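Local structure of nigritoxine (Vibrio nigripulchritudo, 5M41) at residues L49-E54 / K108-I113; T84-M89 / R128-S133; D118-N123 / Y163-T168; S126-Q129 / E135-D138. The protein is a bacterial toxin that acts on crustaceans and insects, with a fold that was new when its structure was solved. All blocks are in the same frame, centred on the assembly; numbering follows the deposited sequence.

Interaction 1. Residues L49-E54 / K108-I113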
loop_
_atom_site.group_PDB
_atom_site.type_symbol
_atom_site.label_atom_id
_atom_site.label_comp_id
_atom_site.label_asym_id
_atom_site.label_seq_id
_atom_site.Cartn_x
_atom_site.Cartn_y
_atom_site.Cartn_z
ATOM N N LEU A 49 -28.002 -29.420 -16.630
ATOM C CA LEU A 49 -28.059 -30.367 -17.736
ATOM C C LEU A 49 -26.862 -31.333 -17.735
ATOM O O LEU A 49 -27.075 -32.524 -17.948
ATOM C CB LEU A 49 -28.195 -29.677 -19.093
ATOM C CG LEU A 49 -29.402 -28.764 -19.308
ATOM C CD1 LEU A 49 -29.308 -28.135 -20.685
ATOM C CD2 LEU A 49 -30.722 -29.517 -19.157
ATOM N N SER A 50 -25.633 -30.852 -17.482
ATOM C CA SER A 50 -24.463 -31.746 -17.399
ATOM C C SER A 50 -24.659 -32.808 -16.323
ATOM O O SER A 50 -24.324 -33.978 -16.515
ATOM C CB SER A 50 -23.163 -30.993 -17.095
ATOM O OG SER A 50 -22.943 -29.991 -18.071
ATOM N N GLN A 51 -25.206 -32.394 -15.188
ATOM C CA GLN A 51 -25.449 -33.326 -14.108
ATOM C C GLN A 51 -26.526 -34.355 -14.488
ATOM O O GLN A 51 -26.372 -35.556 -14.225
ATOM C CB GLN A 51 -25.757 -32.596 -12.803
ATOM C CG GLN A 51 -25.858 -33.535 -11.608
ATOM C CD GLN A 51 -26.135 -32.818 -10.296
ATOM O OE1 GLN A 51 -26.379 -33.460 -9.267
ATOM N NE2 GLN A 51 -26.111 -31.492 -10.323
ATOM N N ILE A 52 -27.589 -33.890 -15.142
ATOM C CA ILE A 52 -28.640 -34.789 -15.623
ATOM C C ILE A 52 -28.046 -35.796 -16.616
ATOM O O ILE A 52 -28.324 -36.997 -16.537
ATOM C CB ILE A 52 -29.819 -34.034 -16.285
ATOM C CG1 ILE A 52 -30.620 -33.248 -15.245
ATOM C CG2 ILE A 52 -30.745 -35.016 -17.006
ATOM C CD1 ILE A 52 -31.526 -32.193 -15.845
ATOM N N ARG A 53 -27.227 -35.298 -17.538
ATOM C CA ARG A 53 -26.654 -36.128 -18.573
ATOM C C ARG A 53 -25.785 -37.241 -17.990
ATOM O O ARG A 53 -26.016 -38.414 -18.283
ATOM C CB ARG A 53 -25.870 -35.287 -19.578
ATOM C CG ARG A 53 -25.365 -36.084 -20.771
ATOM C CD ARG A 53 -25.122 -35.203 -21.984
ATOM N NE ARG A 53 -24.028 -34.246 -21.788
ATOM C CZ ARG A 53 -22.733 -34.542 -21.889
ATOM N NH1 ARG A 53 -22.344 -35.784 -22.177
ATOM N NH2 ARG A 53 -21.822 -33.593 -21.696
ATOM N N GLU A 54 -24.814 -36.875 -17.156
ATOM C CA GLU A 54 -23.859 -37.835 -16.590
ATOM C C GLU A 54 -24.530 -38.902 -15.715
ATOM O O GLU A 54 -24.052 -40.034 -15.624
ATOM C CB GLU A 54 -22.758 -37.111 -15.801
ATOM C CG GLU A 54 -23.221 -36.517 -14.476
ATOM C CD GLU A 54 -22.096 -35.918 -13.642
ATOM O OE1 GLU A 54 -20.925 -36.333 -13.807
ATOM O OE2 GLU A 54 -22.390 -35.034 -12.803
ATOM N N LYS A 108 -31.749 -31.094 -4.516
ATOM C CA LYS A 108 -32.619 -31.591 -5.596
ATOM C C LYS A 108 -32.671 -30.617 -6.774
ATOM O O LYS A 108 -33.758 -30.046 -7.072
ATOM C CB LYS A 108 -34.043 -31.850 -5.060
ATOM C CG LYS A 108 -34.163 -32.977 -4.044
ATOM C CD LYS A 108 -34.862 -34.197 -4.647
ATOM C CE LYS A 108 -33.968 -34.982 -5.615
ATOM N NZ LYS A 108 -34.732 -35.568 -6.754
ATOM N N PRO A 109 -31.518 -30.398 -7.457
ATOM C CA PRO A 109 -31.583 -29.441 -8.574
ATOM C C PRO A 109 -32.476 -29.950 -9.699
ATOM O O PRO A 109 -33.009 -29.147 -10.460
ATOM C CB PRO A 109 -30.121 -29.310 -9.034
ATOM C CG PRO A 109 -29.432 -30.509 -8.485
ATOM C CD PRO A 109 -30.143 -30.872 -7.216
ATOM N N TYR A 110 -32.647 -31.274 -9.790
ATOM C CA TYR A 110 -33.568 -31.891 -10.758
ATOM C C TYR A 110 -34.257 -33.084 -10.104
ATOM O O TYR A 110 -33.648 -33.804 -9.320
ATOM C CB TYR A 110 -32.850 -32.320 -12.040
ATOM C CG TYR A 110 -31.772 -33.368 -11.821
ATOM C CD1 TYR A 110 -32.038 -34.725 -12.003
ATOM C CD2 TYR A 110 -30.487 -32.995 -11.429
ATOM C CE1 TYR A 110 -31.050 -35.680 -11.794
ATOM C CE2 TYR A 110 -29.494 -33.939 -11.216
ATOM C CZ TYR A 110 -29.774 -35.278 -11.397
ATOM O OH TYR A 110 -28.766 -36.206 -11.171
ATOM N N THR A 111 -35.534 -33.258 -10.415
ATOM C CA THR A 111 -36.323 -34.340 -9.881
ATOM C C THR A 111 -37.045 -35.002 -11.038
ATOM O O THR A 111 -37.641 -34.325 -11.881
ATOM C CB THR A 111 -37.360 -33.804 -8.885
ATOM O OG1 THR A 111 -36.698 -32.939 -7.970
ATOM C CG2 THR A 111 -38.045 -34.961 -8.103
ATOM N N ASN A 112 -36.962 -36.326 -11.094
ATOM C CA ASN A 112 -37.709 -37.077 -12.091
ATOM C C ASN A 112 -39.178 -37.121 -11.729
ATOM O O ASN A 112 -39.548 -37.618 -10.677
ATOM C CB ASN A 112 -37.139 -38.483 -12.223
ATOM C CG ASN A 112 -35.729 -38.472 -12.761
ATOM O OD1 ASN A 112 -35.494 -38.045 -13.889
ATOM N ND2 ASN A 112 -34.776 -38.905 -11.945
ATOM N N ILE A 113 -40.013 -36.559 -12.586
ATOM C CA ILE A 113 -41.444 -36.638 -12.386
ATOM C C ILE A 113 -41.936 -37.725 -13.342
ATOM O O ILE A 113 -41.999 -37.521 -14.561
ATOM C CB ILE A 113 -42.142 -35.297 -12.662
ATOM C CG1 ILE A 113 -41.565 -34.167 -11.776
ATOM C CG2 ILE A 113 -43.663 -35.438 -12.532
ATOM C CD1 ILE A 113 -41.736 -34.354 -10.272
#
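Helix 34-54 packs against edge strand 110-113 of a five-stranded antiparallel sheet, and Tyr-110 meets Ile-52 and Gln-51 at this seam. CG1 of Ile-52 sits over one face of the Tyr-110 ring, 3.8 Å from the ring centroid and 18° off the normal, a CH-pi contact. The nearest ring atom to CG1 of Ile-52 is CG of Tyr-110, at 3.6 Å. The ring reaches the helix because CG of Tyr-110 stands between its own backbone N and carbonyl carbon (chi1 62°). The sheet has the order 110-113, 98-102, 86-90, 77-80, 170-173, and Ile-99 of the neighbouring strand 98-102 also touches both Ile-52 and Tyr-110. Gln-51 comes to the ring edge with an extended side chain. CD of Gln-51 lies 3.7 Å from CE2 of Tyr-110, and the amide stands nearly upright to the ring, planes 87° apart. NE2 of Gln-51 continues to CG of Pro-109, at 3.9 Å. The hydroxyl of Tyr-110 makes a weak hydrogen bond to Glu-55, just past the helix segment.

Interaction 2. Residues T84-M89 / R128-S133; sequences TNMFFM and RQNFTS
Asn-130 meets Thr-84, Asn-85 and Met-86 where the chain leads into strand 86-90 of the five-stranded antiparallel sheet. Asn-130 itself lies in the type I beta turn from Arg-128 to Phe-131.

Hydrogen bonds come first. Thr-84 N donates to the backbone O of Asn-130 at 2.8 Å, with an almost straight N-H...O angle of 170°. The side chains add a second link, from Asn-85 ND2 to Asn-130 OD1 at 3.1 Å. Here the donor stands above the carbonyl plane of Asn-130, and the two amides are turned 71° apart. CG of Asn-130 lies opposite its carbonyl carbon (chi1 -74°), which carries the amide in among the three residues.

Sulfur contacts form the second group. Asn-130 ND2 gives a weak hydrogen bond to Met-86 SD at 3.4 Å. SD of Met-86 is also 5.3 Å from the centroid of the Phe-131 ring, an oblique Met-aromatic contact.

Other partners complete the network. Thr-84 OG1 bonds to His-188, Asn-85 OD1 to Tyr-41, Asn-85 ND2 also to Leu-202 O, and Asn-130 ND2 also to Asn-102.

All four touching residues are buried. The Asn-130 amide is therefore gripped at both ends, by Asn-85 at its oxygen and by Asn-102, and weakly by Met-86 SD, at its nitrogen, which should fix its rotation.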
loop_
_atom_site.group_PDB
_atom_site.type_symbol
_atom_site.label_atom_id
_atom_site.label_comp_id
_atom_site.label_asym_id
_atom_site.label_seq_id
_atom_site.Cartn_x
_atom_site.Cartn_y
_atom_site.Cartn_z
ATOM N N THR A 84 -39.908 -18.984 -9.331
ATOM C CA THR A 84 -38.543 -18.522 -9.579
ATOM C C THR A 84 -37.586 -19.723 -9.647
ATOM O O THR A 84 -37.766 -20.692 -8.921
ATOM C CB THR A 84 -38.147 -17.537 -8.484
ATOM O OG1 THR A 84 -39.141 -16.502 -8.411
ATOM C CG2 THR A 84 -36.760 -16.938 -8.736
ATOM N N ASN A 85 -36.618 -19.693 -10.558
ATOM C CA ASN A 85 -35.575 -20.744 -10.639
ATOM C C ASN A 85 -36.055 -22.113 -11.125
ATOM O O ASN A 85 -35.319 -23.105 -11.017
ATOM C CB ASN A 85 -34.894 -20.933 -9.280
ATOM C CG ASN A 85 -34.152 -19.675 -8.816
ATOM O OD1 ASN A 85 -33.454 -19.026 -9.607
ATOM N ND2 ASN A 85 -34.291 -19.335 -7.530
ATOM N N MET A 86 -37.291 -22.189 -11.599
ATOM C CA MET A 86 -37.908 -23.492 -11.899
ATOM C C MET A 86 -38.517 -23.558 -13.268
ATOM O O MET A 86 -39.025 -22.552 -13.800
ATOM C CB MET A 86 -38.986 -23.819 -10.857
ATOM C CG MET A 86 -38.450 -23.946 -9.435
ATOM S SD MET A 86 -39.759 -24.131 -8.201
ATOM C CE MET A 86 -40.539 -25.618 -8.840
ATOM N N PHE A 87 -38.448 -24.751 -13.853
ATOM C CA PHE A 87 -39.046 -25.032 -15.151
ATOM C C PHE A 87 -39.160 -26.554 -15.279
ATOM O O PHE A 87 -38.632 -27.273 -14.448
ATOM C CB PHE A 87 -38.207 -24.442 -16.316
ATOM C CG PHE A 87 -36.767 -24.905 -16.335
ATOM C CD1 PHE A 87 -36.384 -26.043 -17.062
ATOM C CD2 PHE A 87 -35.785 -24.204 -15.623
ATOM C CE1 PHE A 87 -35.059 -26.476 -17.082
ATOM C CE2 PHE A 87 -34.449 -24.640 -15.652
ATOM C CZ PHE A 87 -34.088 -25.758 -16.387
ATOM N N PHE A 88 -39.852 -27.019 -16.320
ATOM C CA PHE A 88 -40.037 -28.464 -16.578
ATOM C C PHE A 88 -39.485 -28.864 -17.933
ATOM O O PHE A 88 -39.672 -28.141 -18.928
ATOM C CB PHE A 88 -41.527 -28.813 -16.561
ATOM C CG PHE A 88 -41.820 -30.283 -16.318
ATOM C CD1 PHE A 88 -41.705 -30.831 -15.042
ATOM C CD2 PHE A 88 -42.270 -31.091 -17.348
ATOM C CE1 PHE A 88 -41.992 -32.171 -14.811
ATOM C CE2 PHE A 88 -42.564 -32.442 -17.126
ATOM C CZ PHE A 88 -42.439 -32.971 -15.849
ATOM N N MET A 89 -38.825 -30.021 -17.972
ATOM C CA MET A 89 -38.353 -30.595 -19.217
ATOM C C MET A 89 -39.172 -31.865 -19.508
ATOM O O MET A 89 -38.887 -32.935 -18.969
ATOM C CB MET A 89 -36.868 -30.916 -19.123
ATOM C CG MET A 89 -36.042 -29.765 -18.555
ATOM S SD MET A 89 -34.312 -30.236 -18.466
ATOM C CE MET A 89 -33.994 -30.250 -20.230
ATOM N N ARG A 128 -40.365 -23.949 -1.906
ATOM C CA ARG A 128 -41.352 -23.035 -1.424
ATOM C C ARG A 128 -40.904 -21.579 -1.550
ATOM O O ARG A 128 -41.739 -20.716 -1.827
ATOM C CB ARG A 128 -41.664 -23.339 0.031
ATOM C CG ARG A 128 -42.946 -22.679 0.503
ATOM C CD ARG A 128 -43.326 -23.203 1.880
ATOM N NE ARG A 128 -44.173 -22.237 2.553
ATOM C CZ ARG A 128 -43.716 -21.242 3.307
ATOM N NH1 ARG A 128 -42.409 -21.091 3.504
ATOM N NH2 ARG A 128 -44.575 -20.399 3.868
ATOM N N GLN A 129 -39.608 -21.336 -1.319
ATOM C CA GLN A 129 -38.955 -20.007 -1.423
ATOM C C GLN A 129 -39.087 -19.388 -2.806
ATOM O O GLN A 129 -38.907 -18.196 -2.967
ATOM C CB GLN A 129 -37.445 -20.169 -1.244
ATOM C CG GLN A 129 -36.908 -19.936 0.131
ATOM C CD GLN A 129 -35.449 -20.361 0.222
ATOM O OE1 GLN A 129 -34.770 -20.633 -0.789
ATOM N NE2 GLN A 129 -34.962 -20.449 1.448
ATOM N N ASN A 130 -39.299 -20.226 -3.811
ATOM C CA ASN A 130 -39.360 -19.768 -5.196
ATOM C C ASN A 130 -40.677 -19.102 -5.563
ATOM O O ASN A 130 -40.837 -18.609 -6.700
ATOM C CB ASN A 130 -39.055 -20.926 -6.142
ATOM C CG ASN A 130 -37.577 -21.298 -6.160
ATOM O OD1 ASN A 130 -36.728 -20.449 -5.956
ATOM N ND2 ASN A 130 -37.268 -22.562 -6.442
ATOM N N PHE A 131 -41.607 -19.061 -4.595
ATOM C CA PHE A 131 -42.905 -18.451 -4.785
ATOM C C PHE A 131 -43.011 -17.153 -3.996
ATOM O O PHE A 131 -42.444 -17.039 -2.920
ATOM C CB PHE A 131 -44.014 -19.451 -4.389
ATOM C CG PHE A 131 -44.020 -20.699 -5.251
ATOM C CD1 PHE A 131 -44.685 -20.720 -6.483
ATOM C CD2 PHE A 131 -43.329 -21.845 -4.845
ATOM C CE1 PHE A 131 -44.681 -21.869 -7.273
ATOM C CE2 PHE A 131 -43.301 -22.985 -5.639
ATOM C CZ PHE A 131 -43.979 -22.999 -6.860
ATOM N N THR A 132 -43.725 -16.170 -4.536
ATOM C CA THR A 132 -43.962 -14.917 -3.823
ATOM C C THR A 132 -44.838 -15.154 -2.590
ATOM O O THR A 132 -45.426 -16.241 -2.445
ATOM C CB THR A 132 -44.654 -13.886 -4.731
ATOM O OG1 THR A 132 -45.982 -14.346 -5.056
ATOM C CG2 THR A 132 -43.815 -13.619 -6.046
ATOM N N SER A 133 -44.940 -14.150 -1.708
ATOM C CA SER A 133 -45.900 -14.214 -0.587
ATOM C C SER A 133 -47.307 -14.511 -1.060
ATOM O O SER A 133 -47.987 -15.387 -0.502
ATOM C CB SER A 133 -45.935 -12.907 0.184
ATOM O OG SER A 133 -44.668 -12.657 0.702
#

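Interaction 3. Residues D118-N123 / Y163-T168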
loop_
_atom_site.group_PDB
_atom_site.type_symbol
_atom_site.label_atom_id
_atom_site.label_comp_id
_atom_site.label_asym_id
_atom_site.label_seq_id
_atom_site.Cartn_x
_atom_site.Cartn_y
_atom_site.Cartn_z
ATOM N N ASP A 118 -45.531 -37.781 -7.756
ATOM C CA ASP A 118 -44.168 -37.252 -7.585
ATOM C C ASP A 118 -44.137 -35.754 -7.215
ATOM O O ASP A 118 -43.284 -35.331 -6.446
ATOM C CB ASP A 118 -43.311 -37.515 -8.833
ATOM C CG ASP A 118 -42.945 -38.999 -9.016
ATOM O OD1 ASP A 118 -42.860 -39.731 -8.004
ATOM O OD2 ASP A 118 -42.708 -39.423 -10.177
ATOM N N PHE A 119 -45.054 -34.963 -7.781
ATOM C CA PHE A 119 -45.247 -33.548 -7.384
ATOM C C PHE A 119 -45.654 -33.416 -5.910
ATOM O O PHE A 119 -45.211 -32.502 -5.209
ATOM C CB PHE A 119 -46.283 -32.846 -8.287
ATOM C CG PHE A 119 -45.741 -32.433 -9.645
ATOM C CD1 PHE A 119 -44.666 -31.552 -9.748
ATOM C CD2 PHE A 119 -46.321 -32.912 -10.812
ATOM C CE1 PHE A 119 -44.164 -31.167 -10.991
ATOM C CE2 PHE A 119 -45.834 -32.540 -12.062
ATOM C CZ PHE A 119 -44.751 -31.660 -12.152
ATOM N N ASN A 120 -46.477 -34.354 -5.433
ATOM C CA ASN A 120 -46.990 -34.287 -4.065
ATOM C C ASN A 120 -45.927 -34.489 -2.997
ATOM O O ASN A 120 -46.064 -33.979 -1.885
ATOM C CB ASN A 120 -48.161 -35.257 -3.872
ATOM C CG ASN A 120 -49.360 -34.870 -4.708
ATOM O OD1 ASN A 120 -50.354 -34.375 -4.186
ATOM N ND2 ASN A 120 -49.261 -35.061 -6.017
ATOM N N ASN A 121 -44.867 -35.207 -3.353
ATOM C CA ASN A 121 -43.759 -35.498 -2.449
ATOM C C ASN A 121 -42.715 -34.373 -2.338
ATOM O O ASN A 121 -41.816 -34.432 -1.494
ATOM C CB ASN A 121 -43.098 -36.822 -2.854
ATOM C CG ASN A 121 -44.004 -38.036 -2.603
ATOM O OD1 ASN A 121 -44.996 -37.962 -1.870
ATOM N ND2 ASN A 121 -43.661 -39.157 -3.210
ATOM N N ILE A 122 -42.843 -33.349 -3.181
ATOM C CA ILE A 122 -41.932 -32.202 -3.120
ATOM C C ILE A 122 -42.455 -31.151 -2.159
ATOM O O ILE A 122 -43.487 -30.519 -2.413
ATOM C CB ILE A 122 -41.654 -31.587 -4.515
ATOM C CG1 ILE A 122 -40.853 -32.594 -5.344
ATOM C CG2 ILE A 122 -40.848 -30.300 -4.373
ATOM C CD1 ILE A 122 -40.981 -32.402 -6.831
ATOM N N ASN A 123 -41.738 -30.970 -1.055
ATOM C CA ASN A 123 -42.201 -30.057 -0.020
ATOM C C ASN A 123 -41.143 -29.155 0.640
ATOM O O ASN A 123 -41.494 -28.334 1.490
ATOM C CB ASN A 123 -42.972 -30.856 1.042
ATOM C CG ASN A 123 -42.134 -31.938 1.662
ATOM O OD1 ASN A 123 -40.990 -31.710 2.037
ATOM N ND2 ASN A 123 -42.697 -33.136 1.757
ATOM N N TYR A 163 -50.364 -29.417 -6.317
ATOM C CA TYR A 163 -51.219 -28.561 -7.155
ATOM C C TYR A 163 -50.721 -28.361 -8.600
ATOM O O TYR A 163 -51.492 -27.968 -9.476
ATOM C CB TYR A 163 -51.507 -27.212 -6.476
ATOM C CG TYR A 163 -50.340 -26.248 -6.422
ATOM C CD1 TYR A 163 -50.256 -25.175 -7.315
ATOM C CD2 TYR A 163 -49.331 -26.389 -5.461
ATOM C CE1 TYR A 163 -49.194 -24.278 -7.265
ATOM C CE2 TYR A 163 -48.266 -25.500 -5.406
ATOM C CZ TYR A 163 -48.209 -24.444 -6.305
ATOM O OH TYR A 163 -47.165 -23.555 -6.240
ATOM N N PHE A 164 -49.450 -28.659 -8.852
ATOM C CA PHE A 164 -48.904 -28.596 -10.209
ATOM C C PHE A 164 -49.643 -29.576 -11.142
ATOM O O PHE A 164 -49.643 -29.412 -12.356
ATOM C CB PHE A 164 -47.394 -28.893 -10.195
ATOM C CG PHE A 164 -46.512 -27.678 -9.979
ATOM C CD1 PHE A 164 -46.864 -26.666 -9.075
ATOM C CD2 PHE A 164 -45.295 -27.566 -10.665
ATOM C CE1 PHE A 164 -46.034 -25.557 -8.881
ATOM C CE2 PHE A 164 -44.454 -26.463 -10.467
ATOM C CZ PHE A 164 -44.827 -25.459 -9.576
ATOM N N ASN A 165 -50.301 -30.583 -10.567
ATOM C CA ASN A 165 -51.052 -31.554 -11.369
ATOM C C ASN A 165 -52.330 -31.019 -11.999
ATOM O O ASN A 165 -52.823 -31.583 -12.974
ATOM C CB ASN A 165 -51.358 -32.797 -10.543
ATOM C CG ASN A 165 -50.124 -33.599 -10.264
ATOM O OD1 ASN A 165 -49.435 -34.018 -11.191
ATOM N ND2 ASN A 165 -49.816 -33.797 -8.989
ATOM N N GLN A 166 -52.857 -29.932 -11.449
ATOM C CA GLN A 166 -54.083 -29.335 -11.971
ATOM C C GLN A 166 -53.801 -28.201 -12.952
ATOM O O GLN A 166 -54.703 -27.753 -13.672
ATOM C CB GLN A 166 -54.961 -28.847 -10.822
ATOM C CG GLN A 166 -55.360 -29.968 -9.870
ATOM C CD GLN A 166 -55.239 -29.549 -8.415
ATOM O OE1 GLN A 166 -55.399 -28.367 -8.077
ATOM N NE2 GLN A 166 -54.945 -30.515 -7.543
ATOM N N LYS A 167 -52.548 -27.761 -13.006
ATOM C CA LYS A 167 -52.200 -26.622 -13.853
ATOM C C LYS A 167 -51.679 -27.046 -15.212
ATOM O O LYS A 167 -51.112 -28.132 -15.382
ATOM C CB LYS A 167 -51.223 -25.676 -13.143
ATOM C CG LYS A 167 -51.886 -24.785 -12.099
ATOM C CD LYS A 167 -50.845 -24.019 -11.311
ATOM C CE LYS A 167 -51.469 -23.097 -10.279
ATOM N NZ LYS A 167 -52.170 -21.934 -10.878
ATOM N N THR A 168 -51.896 -26.185 -16.192
ATOM C CA THR A 168 -51.392 -26.434 -17.521
ATOM C C THR A 168 -50.392 -25.311 -17.897
ATOM O O THR A 168 -50.791 -24.167 -18.142
ATOM C CB THR A 168 -52.551 -26.635 -18.512
ATOM O OG1 THR A 168 -52.021 -26.913 -19.811
ATOM C CG2 THR A 168 -53.472 -25.403 -18.556
#
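Phe-119 and Asn-120, on the short helix 117-120, meet Phe-164 and Asn-165 on a 3-10 turn ahead of strand 170-173. Phe-119 is the main contributor from its segment. CB of Phe-164 lies over the centre of the Phe-119 ring, 3.9 Å from the centroid and nearly along the normal, a CH-pi contact. The two rings follow at an oblique angle, with planes at 47° and centroids 5.6 Å apart. CE1 of Phe-119 approaches CD2 of Phe-164 to 3.8 Å. Asn-165 arrives at the edge of the Phe-119 ring, its OD1 near the ring plane and 3.3 Å from CD2. CG of Phe-119 is opposite its carbonyl carbon (chi1 -78°), which carries the ring toward the 3-10 turn.

At Asn-120 the side-chain amide lies nearly parallel to that of Asn-165, with planes 12° apart. ND2 of Asn-120 and ND2 of Asn-165 are 3.3 Å apart, but both are donors and do not bond to each other. They share an acceptor instead, Pro-116 O, to which the bond from Asn-120 is weak.

Farther on, Ile-122 joins Leu-161 through the backbone and packs on Ile-113. The contact joins two short helical turns beside the five-stranded antiparallel sheet, with Phe-119 also resting on Ile-113 of edge strand 110-113.

Interaction 4. Residues S126-Q129 / E135-D138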
loop_
_atom_site.group_PDB
_atom_site.type_symbol
_atom_site.label_atom_id
_atom_site.label_comp_id
_atom_site.label_asym_id
_atom_site.label_seq_id
_atom_site.Cartn_x
_atom_site.Cartn_y
_atom_site.Cartn_z
ATOM N N SER A 126 -36.582 -25.036 -0.115
ATOM C CA SER A 126 -35.874 -24.569 -1.296
ATOM C C SER A 126 -36.774 -24.493 -2.541
ATOM O O SER A 126 -36.388 -23.866 -3.535
ATOM C CB SER A 126 -34.625 -25.410 -1.569
ATOM O OG SER A 126 -34.965 -26.663 -2.135
ATOM N N PHE A 127 -37.942 -25.141 -2.486
ATOM C CA PHE A 127 -38.965 -25.029 -3.534
ATOM C C PHE A 127 -39.967 -23.941 -3.166
ATOM O O PHE A 127 -40.325 -23.083 -3.984
ATOM C CB PHE A 127 -39.681 -26.368 -3.757
ATOM C CG PHE A 127 -38.863 -27.364 -4.534
ATOM C CD1 PHE A 127 -39.010 -27.480 -5.912
ATOM C CD2 PHE A 127 -37.893 -28.144 -3.898
ATOM C CE1 PHE A 127 -38.234 -28.383 -6.633
ATOM C CE2 PHE A 127 -37.108 -29.048 -4.620
ATOM C CZ PHE A 127 -37.289 -29.172 -5.984
ATOM N N ARG A 128 -40.365 -23.949 -1.906
ATOM C CA ARG A 128 -41.352 -23.035 -1.424
ATOM C C ARG A 128 -40.904 -21.579 -1.550
ATOM O O ARG A 128 -41.739 -20.716 -1.827
ATOM C CB ARG A 128 -41.664 -23.339 0.031
ATOM C CG ARG A 128 -42.946 -22.679 0.503
ATOM C CD ARG A 128 -43.326 -23.203 1.880
ATOM N NE ARG A 128 -44.173 -22.237 2.553
ATOM C CZ ARG A 128 -43.716 -21.242 3.307
ATOM N NH1 ARG A 128 -42.409 -21.091 3.504
ATOM N NH2 ARG A 128 -44.575 -20.399 3.868
ATOM N N GLN A 129 -39.608 -21.336 -1.319
ATOM C CA GLN A 129 -38.955 -20.007 -1.423
ATOM C C GLN A 129 -39.087 -19.388 -2.806
ATOM O O GLN A 129 -38.907 -18.196 -2.967
ATOM C CB GLN A 129 -37.445 -20.169 -1.244
ATOM C CG GLN A 129 -36.908 -19.936 0.131
ATOM C CD GLN A 129 -35.449 -20.361 0.222
ATOM O OE1 GLN A 129 -34.770 -20.633 -0.789
ATOM N NE2 GLN A 129 -34.962 -20.449 1.448
ATOM N N GLU A 135 -48.198 -16.014 -3.840
ATOM C CA GLU A 135 -48.289 -17.344 -4.444
ATOM C C GLU A 135 -48.154 -18.515 -3.482
ATOM O O GLU A 135 -48.577 -19.629 -3.829
ATOM C CB GLU A 135 -47.229 -17.545 -5.542
ATOM C CG GLU A 135 -47.351 -16.631 -6.758
ATOM C CD GLU A 135 -46.029 -16.445 -7.497
ATOM O OE1 GLU A 135 -44.954 -16.814 -6.964
ATOM O OE2 GLU A 135 -46.078 -15.920 -8.628
ATOM N N LYS A 136 -47.523 -18.286 -2.327
ATOM C CA LYS A 136 -47.063 -19.370 -1.452
ATOM C C LYS A 136 -48.225 -20.206 -0.910
ATOM O O LYS A 136 -48.073 -21.403 -0.633
ATOM C CB LYS A 136 -46.277 -18.812 -0.270
ATOM C CG LYS A 136 -44.762 -18.869 -0.412
ATOM C CD LYS A 136 -44.146 -18.178 0.795
ATOM C CE LYS A 136 -42.636 -18.292 0.826
ATOM N NZ LYS A 136 -41.998 -17.442 -0.207
ATOM N N ARG A 137 -49.374 -19.555 -0.760
ATOM C CA ARG A 137 -50.595 -20.197 -0.267
ATOM C C ARG A 137 -51.102 -21.354 -1.178
ATOM O O ARG A 137 -51.741 -22.278 -0.693
ATOM C CB ARG A 137 -51.667 -19.106 -0.012
ATOM C CG ARG A 137 -53.031 -19.568 0.490
ATOM C CD ARG A 137 -52.977 -20.308 1.828
ATOM N NE ARG A 137 -54.269 -20.927 2.149
ATOM C CZ ARG A 137 -54.714 -22.083 1.648
ATOM N NH1 ARG A 137 -53.982 -22.790 0.789
ATOM N NH2 ARG A 137 -55.907 -22.537 2.005
ATOM N N ASP A 138 -50.792 -21.308 -2.478
ATOM C CA ASP A 138 -51.272 -22.309 -3.442
ATOM C C ASP A 138 -50.994 -23.752 -2.996
ATOM O O ASP A 138 -51.831 -24.639 -3.189
ATOM C CB ASP A 138 -50.673 -22.087 -4.841
ATOM C CG ASP A 138 -51.186 -20.821 -5.528
ATOM O OD1 ASP A 138 -50.617 -20.447 -6.580
ATOM O OD2 ASP A 138 -52.145 -20.193 -5.038
#
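An extended Arg-128 side chain, with CG opposite the backbone N (chi1 -164°), holds its guanidinium in the path of Lys-136, whose chain runs straight through CD and bends only at its last torsion (chi4 72°). Both lie on consecutive short helices, 125-128 and 133-136, joined by a tight connection that begins with a type I beta turn. The side chains cross at about a right angle. CD of Lys-136 lies over one face of the guanidinium, offset toward its rim, 3.8 Å from NH2 of Arg-128. CE of Lys-136 is 3.9 Å from NH1 of Arg-128. This is aliphatic packing on a flat cation. The two charges have separate partners: NH1 of Arg-128 forms a salt bridge with Glu-125, and NZ of Lys-136 donates to Phe-131 O in the connection. These partners probably ease the repulsion between the like charges. The bend at the end of Lys-136 leaves its NZ 5.2 Å from NH1 of Arg-128.

Overall arrangement
All four contacts lie in the N-terminal part of the chain, their centres about 46 to 58 Å from the chain's centre. Interactions 1 and 2 reach the same five-stranded sheet, and Leu-49 CD2 meets Met-89 CE at 3.5 Å. Ile-113 links interaction 1 to interaction 3, its CG2 lying 3.7 Å from Phe-119 CE2. Interactions 2 and 4 share Arg-128 and Gln-129, with centres 7 Å apart. Interaction 4 is nested in the loop closed by interaction 3. The magnesium ion, bound at Val-189, Glu-192 and Asp-195, lies about 12 Å from the side chain of Thr-84. Ser-133, at the end of segment 128-133, hydrogen-bonds Glu-192 of that site.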